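Local structure of L-lysine 6-oxidase (Marinomonas mediterranea, 3WEV) at residues L14-T19 against A53-R58. The protein oxidises the epsilon-amino group of L-lysine with a cysteine tryptophylquinone cofactor, releasing ammonium and the hydrogen peroxide that makes it antibacterial. Sequence-based numbering, arbitrary orientation.
Sequences LGNANT and AGCIRR
Ile56 is held by Asn16 and Ala17. The backbone N of Ile56 donates to Asn16 OD1 at 2.7 Å, tilted 26° from the amide carbonyl plane. Ile56 O accepts a bond from Ala17 N at 2.8 Å, with the donor above the carbonyl plane. With CG between its backbone N and carbonyl carbon (chi1 62°), the Asn16 amide lies beside Cys55 and Ile56, and chi2 directs OD1 to Ile56 N. Cys55 CB packs on Ala17 CA at 3.6 Å. Gly15 CA lies 3.1 Å from Ile56 O; the absence of a side chain lets the backbones approach this closely.

Arg58 runs past Gly15, its CG 3.4 Å from Gly15 O. The chain bends at chi3 (-62°), and Arg58 NH2 donates a hydrogen bond to Thr19 O at 2.9 Å, in the guanidinium plane and on a carbonyl lone pair. Water 4, also in that plane, joins Arg58 NE to the same oxygen, which helps fix the group's rotation. Arg58 NH1 is held by Gly197 O and Thr184 OG1, while Thr19 OG1 bonds to Tyr199 OH.

This is loop-to-loop packing in the N-terminal family region: the loop after strand 4-13 meets the lead-in to its antiparallel partner, strand 58-66.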
loop_
_atom_site.group_PDB
_atom_site.type_symbol
_atom_site.label_atom_id
_atom_site.label_comp_id
_atom_site.label_asym_id
_atom_site.label_seq_id
_atom_site.Cartn_x
_atom_site.Cartn_y
_atom_site.Cartn_z
ATOM N N LEU B 14 -17.308 2.356 -26.031
ATOM C CA LEU B 14 -17.172 1.118 -25.314
ATOM C C LEU B 14 -18.459 0.778 -24.626
ATOM O O LEU B 14 -19.218 1.653 -24.210
ATOM C CB LEU B 14 -16.135 1.293 -24.234
ATOM C CG LEU B 14 -14.659 1.564 -24.550
ATOM C CD1 LEU B 14 -13.888 1.750 -23.249
ATOM C CD2 LEU B 14 -13.999 0.480 -25.423
ATOM N N GLY B 15 -18.691 -0.529 -24.460
ATOM C CA GLY B 15 -19.812 -0.985 -23.702
ATOM C C GLY B 15 -19.649 -2.428 -23.268
ATOM O O GLY B 15 -19.273 -3.296 -24.078
ATOM N N ASN B 16 -20.118 -2.721 -22.054
ATOM C CA ASN B 16 -20.004 -4.069 -21.484
ATOM C C ASN B 16 -21.302 -4.884 -21.508
ATOM O O ASN B 16 -21.360 -5.941 -20.877
ATOM C CB ASN B 16 -19.433 -3.982 -20.066
ATOM C CG ASN B 16 -20.308 -3.194 -19.107
ATOM O OD1 ASN B 16 -21.054 -2.264 -19.479
ATOM N ND2 ASN B 16 -20.138 -3.483 -17.836
ATOM N N ALA B 17 -22.351 -4.370 -22.166
ATOM C CA ALA B 17 -23.542 -5.213 -22.411
ATOM C C ALA B 17 -23.239 -6.397 -23.357
ATOM O O ALA B 17 -22.068 -6.652 -23.779
ATOM C CB ALA B 17 -24.725 -4.394 -22.904
ATOM N N ASN B 18 -24.293 -7.121 -23.734
ATOM C CA ASN B 18 -24.113 -8.280 -24.622
ATOM C C ASN B 18 -23.582 -7.742 -25.931
ATOM O O ASN B 18 -23.908 -6.624 -26.357
ATOM C CB ASN B 18 -25.429 -9.012 -24.851
ATOM C CG ASN B 18 -25.278 -10.227 -25.726
ATOM O OD1 ASN B 18 -25.308 -10.153 -26.949
ATOM N ND2 ASN B 18 -25.113 -11.377 -25.089
ATOM N N THR B 19 -22.673 -8.514 -26.519
ATOM C CA THR B 19 -22.089 -8.212 -27.815
ATOM C C THR B 19 -23.109 -7.850 -28.915
ATOM O O THR B 19 -22.788 -7.032 -29.829
ATOM C CB THR B 19 -21.048 -9.324 -28.271
ATOM O OG1 THR B 19 -20.298 -8.878 -29.418
ATOM C CG2 THR B 19 -21.743 -10.668 -28.632
ATOM N N ALA B 53 -29.494 -5.535 -16.952
ATOM C CA ALA B 53 -28.514 -5.759 -15.889
ATOM C C ALA B 53 -27.650 -4.560 -15.530
ATOM O O ALA B 53 -26.770 -4.693 -14.713
ATOM C CB ALA B 53 -27.590 -6.912 -16.261
ATOM N N GLY B 54 -27.898 -3.395 -16.113
ATOM C CA GLY B 54 -27.086 -2.231 -15.806
ATOM C C GLY B 54 -25.741 -2.196 -16.567
ATOM O O GLY B 54 -24.797 -1.546 -16.100
ATOM N N CYS B 55 -25.629 -2.927 -17.684
ATOM C CA CYS B 55 -24.407 -2.901 -18.512
ATOM C C CYS B 55 -24.583 -1.942 -19.665
ATOM O O CYS B 55 -25.652 -1.859 -20.316
ATOM C CB CYS B 55 -23.998 -4.286 -19.006
ATOM S SG CYS B 55 -23.797 -5.510 -17.642
ATOM N N ILE B 56 -23.533 -1.178 -19.946
ATOM C CA ILE B 56 -23.640 -0.150 -20.955
ATOM C C ILE B 56 -23.602 -0.788 -22.365
ATOM O O ILE B 56 -22.699 -1.608 -22.680
ATOM C CB ILE B 56 -22.536 0.899 -20.774
ATOM C CG1 ILE B 56 -22.803 1.698 -19.488
ATOM C CG2 ILE B 56 -22.387 1.788 -22.005
ATOM C CD1 ILE B 56 -21.645 2.583 -19.126
ATOM N N ARG B 57 -24.561 -0.396 -23.191
ATOM C CA ARG B 57 -24.577 -0.824 -24.595
ATOM C C ARG B 57 -23.496 -0.135 -25.433
ATOM O O ARG B 57 -23.324 1.083 -25.366
ATOM C CB ARG B 57 -25.945 -0.557 -25.193
ATOM C CG ARG B 57 -27.043 -1.306 -24.449
ATOM C CD ARG B 57 -28.413 -0.745 -24.757
ATOM N NE ARG B 57 -28.862 -1.042 -26.131
ATOM C CZ ARG B 57 -29.871 -0.460 -26.764
ATOM N NH1 ARG B 57 -30.551 0.503 -26.214
ATOM N NH2 ARG B 57 -30.190 -0.855 -27.980
ATOM N N ARG B 58 -22.756 -0.912 -26.220
ATOM C CA ARG B 58 -21.878 -0.330 -27.243
ATOM C C ARG B 58 -22.599 0.596 -28.159
ATOM O O ARG B 58 -23.815 0.402 -28.421
ATOM C CB ARG B 58 -21.141 -1.406 -28.054
ATOM C CG ARG B 58 -20.098 -2.139 -27.220
ATOM C CD ARG B 58 -19.150 -3.034 -28.058
ATOM N NE ARG B 58 -19.916 -4.088 -28.748
ATOM C CZ ARG B 58 -19.375 -4.962 -29.611
ATOM N NH1 ARG B 58 -18.069 -4.866 -29.952
ATOM N NH2 ARG B 58 -20.155 -5.887 -30.174
HETATM O O HOH W 1 -21.452 3.146 -25.048
HETATM O O HOH W 2 -22.361 -2.383 -15.511
HETATM O O HOH W 3 -22.985 -3.760 -26.288
HETATM O O HOH W 4 -22.652 -4.447 -28.671
#